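Side-chain contacts in putative uncharacterized protein (Leishmania major, PDB 3M3I), which is of unknown function but belongs to the DUF985 family of the cupin superfamily and assembles as a dimer of beta-sandwich subunits: residues A[47-52]-A[57-62]; A[37-42]-A[182-187]; A[82-87]-A[92-97]. All blocks are in the same frame, centred on the assembly; numbering follows the deposited sequence.

Contact 1: residues A[47-52]-A[57-62]; sequences HKVDNE and RHAYTT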
loop_
_atom_site.group_PDB
_atom_site.type_symbol
_atom_site.label_atom_id
_atom_site.label_comp_id
_atom_site.label_asym_id
_atom_site.label_seq_id
_atom_site.Cartn_x
_atom_site.Cartn_y
_atom_site.Cartn_z
ATOM N N HIS A 47 13.025 -11.467 1.291
ATOM C CA HIS A 47 12.622 -12.862 1.093
ATOM C C HIS A 47 12.105 -13.074 -0.333
ATOM O O HIS A 47 11.262 -12.317 -0.810
ATOM C CB HIS A 47 11.535 -13.207 2.116
ATOM C CG HIS A 47 10.939 -14.577 1.964
ATOM N ND1 HIS A 47 11.563 -15.718 2.417
ATOM C CD2 HIS A 47 9.748 -14.978 1.457
ATOM C CE1 HIS A 47 10.796 -16.763 2.173
ATOM N NE2 HIS A 47 9.686 -16.342 1.595
ATOM N N LYS A 48 12.620 -14.104 -0.997
ATOM C CA LYS A 48 12.249 -14.431 -2.369
ATOM C C LYS A 48 11.211 -15.559 -2.434
ATOM O O LYS A 48 11.200 -16.459 -1.598
ATOM C CB LYS A 48 13.492 -14.856 -3.158
ATOM C CG LYS A 48 14.488 -13.739 -3.441
ATOM C CD LYS A 48 15.242 -14.015 -4.746
ATOM C CE LYS A 48 16.052 -12.811 -5.257
ATOM N NZ LYS A 48 17.549 -12.986 -5.181
ATOM N N VAL A 49 10.358 -15.507 -3.455
ATOM C CA VAL A 49 9.285 -16.477 -3.624
ATOM C C VAL A 49 9.188 -16.835 -5.101
ATOM O O VAL A 49 9.801 -16.174 -5.940
ATOM C CB VAL A 49 7.908 -15.913 -3.108
ATOM C CG1 VAL A 49 8.026 -15.478 -1.694
ATOM C CG2 VAL A 49 7.424 -14.724 -3.951
ATOM N N ASP A 50 8.421 -17.880 -5.402
ATOM C CA ASP A 50 8.067 -18.236 -6.770
ATOM C C ASP A 50 6.791 -17.499 -7.184
ATOM O O ASP A 50 5.766 -17.532 -6.474
ATOM C CB ASP A 50 7.847 -19.751 -6.894
ATOM C CG ASP A 50 9.160 -20.558 -6.888
ATOM O OD1 ASP A 50 10.186 -20.108 -7.459
ATOM O OD2 ASP A 50 9.153 -21.675 -6.342
ATOM N N ASN A 51 6.844 -16.823 -8.325
ATOM C CA ASN A 51 5.683 -16.097 -8.822
ATOM C C ASN A 51 4.668 -17.008 -9.567
ATOM O O ASN A 51 4.800 -18.227 -9.585
ATOM C CB ASN A 51 6.148 -14.926 -9.705
ATOM C CG ASN A 51 6.732 -15.397 -10.995
ATOM O OD1 ASN A 51 6.841 -16.608 -11.214
ATOM N ND2 ASN A 51 7.103 -14.465 -11.874
ATOM N N GLU A 52 3.656 -16.411 -10.187
ATOM C CA GLU A 52 2.630 -17.177 -10.899
ATOM C C GLU A 52 3.179 -18.027 -12.050
ATOM O O GLU A 52 2.515 -18.957 -12.477
ATOM C CB GLU A 52 1.535 -16.246 -11.448
ATOM C CG GLU A 52 0.647 -15.583 -10.379
ATOM C CD GLU A 52 1.249 -14.329 -9.748
ATOM O OE1 GLU A 52 2.473 -14.074 -9.911
ATOM O OE2 GLU A 52 0.488 -13.602 -9.074
ATOM N N ARG A 57 11.200 -14.281 -7.471
ATOM C CA ARG A 57 10.934 -12.854 -7.346
ATOM C C ARG A 57 10.948 -12.504 -5.872
ATOM O O ARG A 57 10.828 -13.388 -5.020
ATOM C CB ARG A 57 9.578 -12.535 -7.929
ATOM C CG ARG A 57 9.443 -12.829 -9.414
ATOM C CD ARG A 57 10.040 -11.731 -10.274
ATOM N NE ARG A 57 9.948 -12.066 -11.697
ATOM C CZ ARG A 57 10.859 -12.774 -12.371
ATOM N NH1 ARG A 57 11.952 -13.226 -11.766
ATOM N NH2 ARG A 57 10.670 -13.032 -13.664
ATOM N N HIS A 58 11.132 -11.231 -5.563
ATOM C CA HIS A 58 10.937 -10.744 -4.204
ATOM C C HIS A 58 9.469 -10.956 -3.806
ATOM O O HIS A 58 8.582 -10.855 -4.656
ATOM C CB HIS A 58 11.288 -9.248 -4.112
ATOM C CG HIS A 58 12.727 -8.948 -4.408
ATOM N ND1 HIS A 58 13.166 -8.540 -5.651
ATOM C CD2 HIS A 58 13.829 -9.027 -3.627
ATOM C CE1 HIS A 58 14.477 -8.371 -5.610
ATOM N NE2 HIS A 58 14.903 -8.660 -4.392
ATOM N N ALA A 59 9.219 -11.264 -2.532
ATOM C CA ALA A 59 7.850 -11.392 -2.041
ATOM C C ALA A 59 7.010 -10.227 -2.543
ATOM O O ALA A 59 5.955 -10.424 -3.132
ATOM C CB ALA A 59 7.806 -11.449 -0.517
ATOM N N TYR A 60 7.500 -9.016 -2.289
ATOM C CA TYR A 60 6.879 -7.791 -2.768
ATOM C C TYR A 60 7.949 -6.773 -3.134
ATOM O O TYR A 60 9.094 -6.879 -2.712
ATOM C CB TYR A 60 5.964 -7.196 -1.704
ATOM C CG TYR A 60 6.716 -6.669 -0.505
ATOM C CD1 TYR A 60 7.081 -5.341 -0.415
ATOM C CD2 TYR A 60 7.078 -7.507 0.532
ATOM C CE1 TYR A 60 7.783 -4.869 0.669
ATOM C CE2 TYR A 60 7.786 -7.033 1.629
ATOM C CZ TYR A 60 8.137 -5.712 1.686
ATOM O OH TYR A 60 8.835 -5.239 2.770
ATOM N N THR A 61 7.544 -5.796 -3.930
ATOM C CA THR A 61 8.323 -4.622 -4.250
ATOM C C THR A 61 7.331 -3.482 -4.176
ATOM O O THR A 61 6.164 -3.678 -4.477
ATOM C CB THR A 61 8.944 -4.708 -5.662
ATOM O OG1 THR A 61 7.924 -4.926 -6.631
ATOM C CG2 THR A 61 9.960 -5.850 -5.762
ATOM N N THR A 62 7.773 -2.304 -3.738
ATOM C CA THR A 62 6.874 -1.135 -3.642
ATOM C C THR A 62 7.481 0.068 -4.339
ATOM O O THR A 62 8.696 0.125 -4.552
ATOM C CB THR A 62 6.540 -0.708 -2.175
ATOM O OG1 THR A 62 7.546 0.190 -1.700
ATOM C CG2 THR A 62 6.432 -1.906 -1.231
#
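V49 and R57 form an antiparallel hydrogen-bonded pair: V49 N donates to R57 O at 2.7 Å, R57 N returns to V49 O at 2.8 Å, and both bonds are close to straight. Two residues on, A59 N reaches H47 O at 2.9 Å, which carries the pairing past the K48-H58 non-hydrogen-bonded pair. The tight part lies on the face that carries V49 and R57. There a chi1 of -56° puts V49 CG2 between the backbone N and the carbonyl carbon, 3.9 Å from A59 CA, while CG1 meets A59 CB at 4.2 Å. Further along, N51 lies across the R57 side chain, its ND2 3.8 Å from R57 CG; the amide and guanidinium planes are 69° apart, so the two pack without stacking. Each has its polar partner elsewhere: N51 OD1 accepts from N55 N in the turn, and R57 NE forms a salt bridge with D186. On the solvent side K48 and H58 diverge, leaving K48 CE 4.4 Å from H58 NE2. H47 NE2 bonds to D50 O of the second subunit. This beta hairpin joins strand 48-50 to the start of strand 56-67, which continues between strands 38-44 and 172-179.

Contact 2: residues A[37-42]-A[182-187]; sequences GYYSEV and FDYRDF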
loop_
_atom_site.group_PDB
_atom_site.type_symbol
_atom_site.label_atom_id
_atom_site.label_comp_id
_atom_site.label_asym_id
_atom_site.label_seq_id
_atom_site.Cartn_x
_atom_site.Cartn_y
_atom_site.Cartn_z
ATOM N N GLY A 37 4.213 8.701 -16.563
ATOM C CA GLY A 37 4.201 9.152 -15.183
ATOM C C GLY A 37 5.554 9.088 -14.508
ATOM O O GLY A 37 6.550 8.853 -15.149
ATOM N N TYR A 38 5.571 9.284 -13.193
ATOM C CA TYR A 38 6.818 9.416 -12.440
ATOM C C TYR A 38 6.897 8.370 -11.315
ATOM O O TYR A 38 5.874 7.883 -10.847
ATOM C CB TYR A 38 6.948 10.852 -11.923
ATOM C CG TYR A 38 6.862 11.873 -13.054
ATOM C CD1 TYR A 38 5.634 12.273 -13.567
ATOM C CD2 TYR A 38 8.008 12.414 -13.626
ATOM C CE1 TYR A 38 5.543 13.188 -14.611
ATOM C CE2 TYR A 38 7.929 13.334 -14.668
ATOM C CZ TYR A 38 6.688 13.711 -15.160
ATOM O OH TYR A 38 6.592 14.625 -16.198
ATOM N N TYR A 39 8.107 7.995 -10.899
ATOM C CA TYR A 39 8.245 6.967 -9.878
ATOM C C TYR A 39 9.583 6.904 -9.140
ATOM O O TYR A 39 10.539 7.544 -9.513
ATOM C CB TYR A 39 7.945 5.599 -10.492
ATOM C CG TYR A 39 9.151 4.868 -11.007
ATOM C CD1 TYR A 39 9.497 3.620 -10.501
ATOM C CD2 TYR A 39 9.941 5.407 -12.006
ATOM C CE1 TYR A 39 10.596 2.947 -10.974
ATOM C CE2 TYR A 39 11.042 4.740 -12.478
ATOM C CZ TYR A 39 11.364 3.514 -11.959
ATOM O OH TYR A 39 12.456 2.832 -12.439
ATOM N N SER A 40 9.613 6.121 -8.064
ATOM C CA SER A 40 10.874 5.672 -7.485
ATOM C C SER A 40 10.668 4.405 -6.666
ATOM O O SER A 40 9.654 4.245 -6.023
ATOM C CB SER A 40 11.503 6.759 -6.621
ATOM O OG SER A 40 10.666 7.053 -5.530
ATOM N N GLU A 41 11.646 3.515 -6.699
ATOM C CA GLU A 41 11.662 2.347 -5.838
ATOM C C GLU A 41 11.812 2.784 -4.374
ATOM O O GLU A 41 12.452 3.786 -4.077
ATOM C CB GLU A 41 12.784 1.387 -6.263
ATOM C CG GLU A 41 12.588 0.822 -7.675
ATOM C CD GLU A 41 13.684 -0.162 -8.107
ATOM O OE1 GLU A 41 14.157 -0.956 -7.262
ATOM O OE2 GLU A 41 14.066 -0.159 -9.305
ATOM N N VAL A 42 11.176 2.046 -3.469
ATOM C CA VAL A 42 11.239 2.334 -2.050
ATOM C C VAL A 42 11.814 1.116 -1.369
ATOM O O VAL A 42 12.967 1.136 -0.970
ATOM C CB VAL A 42 9.859 2.727 -1.483
ATOM C CG1 VAL A 42 9.988 3.263 -0.074
ATOM C CG2 VAL A 42 9.216 3.770 -2.387
ATOM N N PHE A 182 7.823 -6.918 -8.503
ATOM C CA PHE A 182 8.060 -6.420 -9.847
ATOM C C PHE A 182 9.463 -6.797 -10.382
ATOM O O PHE A 182 10.463 -6.796 -9.654
ATOM C CB PHE A 182 7.860 -4.890 -9.871
ATOM C CG PHE A 182 8.019 -4.285 -11.226
ATOM C CD1 PHE A 182 6.953 -4.196 -12.087
ATOM C CD2 PHE A 182 9.234 -3.810 -11.644
ATOM C CE1 PHE A 182 7.102 -3.648 -13.338
ATOM C CE2 PHE A 182 9.378 -3.269 -12.893
ATOM C CZ PHE A 182 8.311 -3.194 -13.734
ATOM N N ASP A 183 9.504 -7.117 -11.673
ATOM C CA ASP A 183 10.732 -7.415 -12.383
ATOM C C ASP A 183 10.445 -7.041 -13.827
ATOM O O ASP A 183 9.427 -7.448 -14.381
ATOM C CB ASP A 183 11.098 -8.903 -12.237
ATOM C CG ASP A 183 12.494 -9.240 -12.791
ATOM O OD1 ASP A 183 13.342 -9.731 -12.022
ATOM O OD2 ASP A 183 12.751 -9.036 -14.007
ATOM N N TYR A 184 11.323 -6.245 -14.438
ATOM C CA TYR A 184 11.093 -5.798 -15.818
ATOM C C TYR A 184 11.010 -6.973 -16.800
ATOM O O TYR A 184 10.476 -6.820 -17.897
ATOM C CB TYR A 184 12.146 -4.780 -16.260
ATOM C CG TYR A 184 11.856 -3.359 -15.816
ATOM C CD1 TYR A 184 10.866 -2.611 -16.422
ATOM C CD2 TYR A 184 12.584 -2.764 -14.785
ATOM C CE1 TYR A 184 10.605 -1.293 -16.014
ATOM C CE2 TYR A 184 12.325 -1.453 -14.360
ATOM C CZ TYR A 184 11.343 -0.729 -14.980
ATOM O OH TYR A 184 11.087 0.562 -14.568
ATOM N N ARG A 185 11.483 -8.160 -16.403
ATOM C CA ARG A 185 11.292 -9.324 -17.247
ATOM C C ARG A 185 9.807 -9.644 -17.409
ATOM O O ARG A 185 9.431 -10.234 -18.414
ATOM C CB ARG A 185 12.090 -10.521 -16.750
ATOM C CG ARG A 185 13.585 -10.417 -17.045
ATOM C CD ARG A 185 14.399 -11.525 -16.424
ATOM N NE ARG A 185 14.350 -11.499 -14.967
ATOM C CZ ARG A 185 15.071 -12.277 -14.150
ATOM N NH1 ARG A 185 15.957 -13.148 -14.626
ATOM N NH2 ARG A 185 14.923 -12.157 -12.834
ATOM N N ASP A 186 8.977 -9.221 -16.443
ATOM C CA ASP A 186 7.517 -9.384 -16.479
ATOM C C ASP A 186 6.751 -8.115 -16.906
ATOM O O ASP A 186 5.534 -8.005 -16.686
ATOM C CB ASP A 186 7.021 -9.764 -15.082
ATOM C CG ASP A 186 7.821 -10.872 -14.460
ATOM O OD1 ASP A 186 8.109 -11.832 -15.169
ATOM O OD2 ASP A 186 8.149 -10.801 -13.259
ATOM N N PHE A 187 7.451 -7.150 -17.494
ATOM C CA PHE A 187 6.857 -5.871 -17.864
ATOM C C PHE A 187 6.695 -5.866 -19.356
ATOM O O PHE A 187 7.695 -5.939 -20.108
ATOM C CB PHE A 187 7.768 -4.759 -17.394
ATOM C CG PHE A 187 7.295 -3.375 -17.736
ATOM C CD1 PHE A 187 6.239 -2.794 -17.042
ATOM C CD2 PHE A 187 7.947 -2.625 -18.717
ATOM C CE1 PHE A 187 5.829 -1.516 -17.338
ATOM C CE2 PHE A 187 7.535 -1.347 -19.015
ATOM C CZ PHE A 187 6.477 -0.784 -18.325
#
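Y39 and Y184 approach from opposite directions and meet through their hydroxyls, Y184 OH giving a weak hydrogen bond to Y39 OH at 3.4 Å. Behind that meeting, the segment 182-187 folds into a compact turn. It opens with F182, whose backbone N is held by T61 OG1 of strand 56-67 and whose ring places CE2 over the centre of one face of the Y184 ring, 3.6 Å above its plane. Next comes D183, the acceptor of the turn: its OD2 takes the backbone N of R185 at 2.8 Å through the anti lone pair, closing an Asx turn. Y184 begins the short 3-10 segment. With CG anti to the carbonyl carbon (chi1 -83°), its ring extends away from the turn and carries OH across to Y39, where Y39 CZ is 3.9 Å off. R185 then curls back on D183 in a side-on, two-nitrogen salt bridge, NH2 to OD1 at 3.0 Å and NE to OD2 at 3.1 Å; both oxygens are approached from above the carboxylate plane, and OD2 thus accepts from both NE and N of R185. D186 closes the backbone turn, its N bonded to D183 O, and its carboxylate turns to the hairpin of contact 1. Last, F187 lays one ring face against Y184 CE1, offset toward the rim, so that Y184 has F182 over a face and F187 at its edge. On the other side of the contact, Y39 projects from strand 38-44 and packs edge-to-face with H33. A single long hydroxyl bond and a small buried area, 63 Å², imply a light surface link between strand 38-44 and the loop after strand 172-179; the turn is held by bonds of its own and by anchors to strand 56-67.

Contact 3: residues A[82-87]-A[92-97]; sequences ETWMYH and LQLHVI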
loop_
_atom_site.group_PDB
_atom_site.type_symbol
_atom_site.label_atom_id
_atom_site.label_comp_id
_atom_site.label_asym_id
_atom_site.label_seq_id
_atom_site.Cartn_x
_atom_site.Cartn_y
_atom_site.Cartn_z
ATOM N N GLU A 82 -1.090 -5.874 -8.616
ATOM C CA GLU A 82 -0.533 -4.610 -8.178
ATOM C C GLU A 82 -1.586 -3.779 -7.430
ATOM O O GLU A 82 -2.654 -3.479 -7.962
ATOM C CB GLU A 82 -0.005 -3.840 -9.372
ATOM C CG GLU A 82 0.624 -2.518 -8.982
ATOM C CD GLU A 82 1.203 -1.767 -10.156
ATOM O OE1 GLU A 82 0.554 -1.726 -11.225
ATOM O OE2 GLU A 82 2.303 -1.212 -9.986
ATOM N N THR A 83 -1.258 -3.396 -6.202
ATOM C CA THR A 83 -2.197 -2.701 -5.331
ATOM C C THR A 83 -1.841 -1.220 -5.277
ATOM O O THR A 83 -0.694 -0.872 -5.002
ATOM C CB THR A 83 -2.198 -3.314 -3.890
ATOM O OG1 THR A 83 -2.632 -4.682 -3.940
ATOM C CG2 THR A 83 -3.110 -2.542 -2.982
ATOM N N TRP A 84 -2.842 -0.372 -5.518
ATOM C CA TRP A 84 -2.697 1.086 -5.615
ATOM C C TRP A 84 -3.328 1.813 -4.422
ATOM O O TRP A 84 -4.519 1.714 -4.236
ATOM C CB TRP A 84 -3.410 1.563 -6.878
ATOM C CG TRP A 84 -2.766 1.090 -8.113
ATOM C CD1 TRP A 84 -2.674 -0.196 -8.550
ATOM C CD2 TRP A 84 -2.118 1.899 -9.093
ATOM N NE1 TRP A 84 -1.998 -0.243 -9.741
ATOM C CE2 TRP A 84 -1.638 1.031 -10.096
ATOM C CE3 TRP A 84 -1.884 3.273 -9.214
ATOM C CZ2 TRP A 84 -0.939 1.484 -11.204
ATOM C CZ3 TRP A 84 -1.198 3.732 -10.323
ATOM C CH2 TRP A 84 -0.729 2.835 -11.309
ATOM N N MET A 85 -2.539 2.579 -3.665
ATOM C CA MET A 85 -2.996 3.281 -2.455
ATOM C C MET A 85 -2.930 4.797 -2.633
ATOM O O MET A 85 -1.856 5.315 -2.852
ATOM C CB MET A 85 -2.093 2.948 -1.267
ATOM C CG MET A 85 -2.529 1.796 -0.404
ATOM S SD MET A 85 -2.024 0.160 -0.928
ATOM C CE MET A 85 -0.334 0.379 -1.481
ATOM N N TYR A 86 -4.056 5.493 -2.477
ATOM C CA TYR A 86 -4.117 6.944 -2.601
ATOM C C TYR A 86 -3.408 7.699 -1.443
ATOM O O TYR A 86 -3.629 7.405 -0.279
ATOM C CB TYR A 86 -5.580 7.407 -2.688
ATOM C CG TYR A 86 -5.732 8.913 -2.651
ATOM C CD1 TYR A 86 -5.771 9.599 -1.432
ATOM C CD2 TYR A 86 -5.806 9.661 -3.833
ATOM C CE1 TYR A 86 -5.909 10.982 -1.386
ATOM C CE2 TYR A 86 -5.942 11.061 -3.799
ATOM C CZ TYR A 86 -5.982 11.709 -2.570
ATOM O OH TYR A 86 -6.089 13.073 -2.505
ATOM N N HIS A 87 -2.576 8.686 -1.795
ATOM C CA HIS A 87 -1.858 9.526 -0.820
ATOM C C HIS A 87 -2.249 10.999 -0.905
ATOM O O HIS A 87 -2.480 11.631 0.124
ATOM C CB HIS A 87 -0.349 9.420 -1.024
ATOM C CG HIS A 87 0.234 8.109 -0.602
ATOM N ND1 HIS A 87 -0.154 7.455 0.545
ATOM C CD2 HIS A 87 1.215 7.354 -1.148
ATOM C CE1 HIS A 87 0.546 6.344 0.678
ATOM N NE2 HIS A 87 1.384 6.260 -0.336
ATOM N N LEU A 92 -6.964 9.190 -9.079
ATOM C CA LEU A 92 -6.275 8.545 -10.175
ATOM C C LEU A 92 -7.288 7.637 -10.878
ATOM O O LEU A 92 -7.889 6.758 -10.241
ATOM C CB LEU A 92 -5.132 7.708 -9.610
ATOM C CG LEU A 92 -3.966 7.323 -10.512
ATOM C CD1 LEU A 92 -2.848 8.339 -10.385
ATOM C CD2 LEU A 92 -3.462 5.957 -10.113
ATOM N N GLN A 93 -7.497 7.848 -12.171
ATOM C CA GLN A 93 -8.388 6.992 -12.927
ATOM C C GLN A 93 -7.595 5.845 -13.514
ATOM O O GLN A 93 -6.679 6.053 -14.316
ATOM C CB GLN A 93 -9.113 7.760 -14.023
ATOM C CG GLN A 93 -10.202 6.939 -14.671
ATOM C CD GLN A 93 -10.979 7.692 -15.717
ATOM O OE1 GLN A 93 -11.200 8.888 -15.604
ATOM N NE2 GLN A 93 -11.419 6.981 -16.736
ATOM N N LEU A 94 -7.945 4.642 -13.080
ATOM C CA LEU A 94 -7.317 3.423 -13.521
ATOM C C LEU A 94 -8.193 2.850 -14.621
ATOM O O LEU A 94 -9.413 2.753 -14.463
ATOM C CB LEU A 94 -7.219 2.415 -12.374
ATOM C CG LEU A 94 -6.011 2.481 -11.456
ATOM C CD1 LEU A 94 -6.244 1.631 -10.219
ATOM C CD2 LEU A 94 -4.792 1.981 -12.225
ATOM N N HIS A 95 -7.563 2.470 -15.723
ATOM C CA HIS A 95 -8.243 1.892 -16.869
ATOM C C HIS A 95 -7.823 0.439 -16.931
ATOM O O HIS A 95 -6.722 0.147 -17.388
ATOM C CB HIS A 95 -7.821 2.619 -18.153
ATOM C CG HIS A 95 -8.101 4.091 -18.137
ATOM N ND1 HIS A 95 -8.964 4.697 -19.025
ATOM C CD2 HIS A 95 -7.621 5.079 -17.345
ATOM C CE1 HIS A 95 -9.002 5.993 -18.779
ATOM N NE2 HIS A 95 -8.202 6.247 -17.758
ATOM N N VAL A 96 -8.679 -0.467 -16.489
ATOM C CA VAL A 96 -8.304 -1.871 -16.311
ATOM C C VAL A 96 -9.075 -2.788 -17.267
ATOM O O VAL A 96 -10.291 -2.905 -17.161
ATOM C CB VAL A 96 -8.581 -2.329 -14.851
ATOM C CG1 VAL A 96 -8.137 -3.760 -14.635
ATOM C CG2 VAL A 96 -7.883 -1.415 -13.852
ATOM N N ILE A 97 -8.381 -3.437 -18.199
ATOM C CA ILE A 97 -9.003 -4.486 -19.000
ATOM C C ILE A 97 -8.591 -5.818 -18.373
ATOM O O ILE A 97 -7.420 -6.154 -18.359
ATOM C CB ILE A 97 -8.576 -4.452 -20.482
ATOM C CG1 ILE A 97 -8.705 -3.042 -21.071
ATOM C CG2 ILE A 97 -9.417 -5.445 -21.273
ATOM C CD1 ILE A 97 -7.840 -2.795 -22.303
#
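L94 sets its CD2 methyl over one face of the W84 indole, 4.0 Å from the centroid of the six-membered ring and only 11° off the ring normal, a clear CH-pi contact. The other methyl, CD1, lies near the five-membered ring, 4.1 Å from W84 CG, so the isopropyl fork spans both rings. W84 has CG anti to its carbonyl carbon (chi1 -67°), and its indole leaves strand 81-87 in the direction of strand 92-98, where L94 crosses it obliquely. These strands follow each other in the chain yet belong to different antiparallel sheets; the W84-L94 contact therefore bridges the interior of the beta sandwich expected of a cupin. L92, two residues before L94 on the same strand, also turns inward and crosses the indole at about a right angle, but its CD2 methyl is modelled too close to the ring and the detail of that approach is doubtful. The indole nitrogen has a weak, bent bond within its own strand, W84 NE1 to E82 OE1 at 3.3 Å. F65 meets the tryptophan with ring planes about 75° apart, while V150 and F156 bring in side chains from strands of the two sheets. V136 of strand 130-136 packs against both leucines.

In the fold
Contact 3 is the only one whose touching residues are all buried, lying between the two sheets, whereas contact 1 is partly buried at an end of the fold and contact 2 lies at the surface. Their chemistry follows: apolar carbon against indole in contact 3, backbone pairing within one sheet in contact 1, a weak hydroxyl bond in contact 2. Contacts 1 and 2 lie on neighbouring strands of one sheet, 56-67 and 38-44, and touch directly, through a salt bridge and a probable hydrogen bond. Contact 3 touches neither, its centre about 20 Å from that of contact 1 and 15 Å from that of contact 2. Residues of contacts 1 and 3 hydrogen-bond to the second subunit.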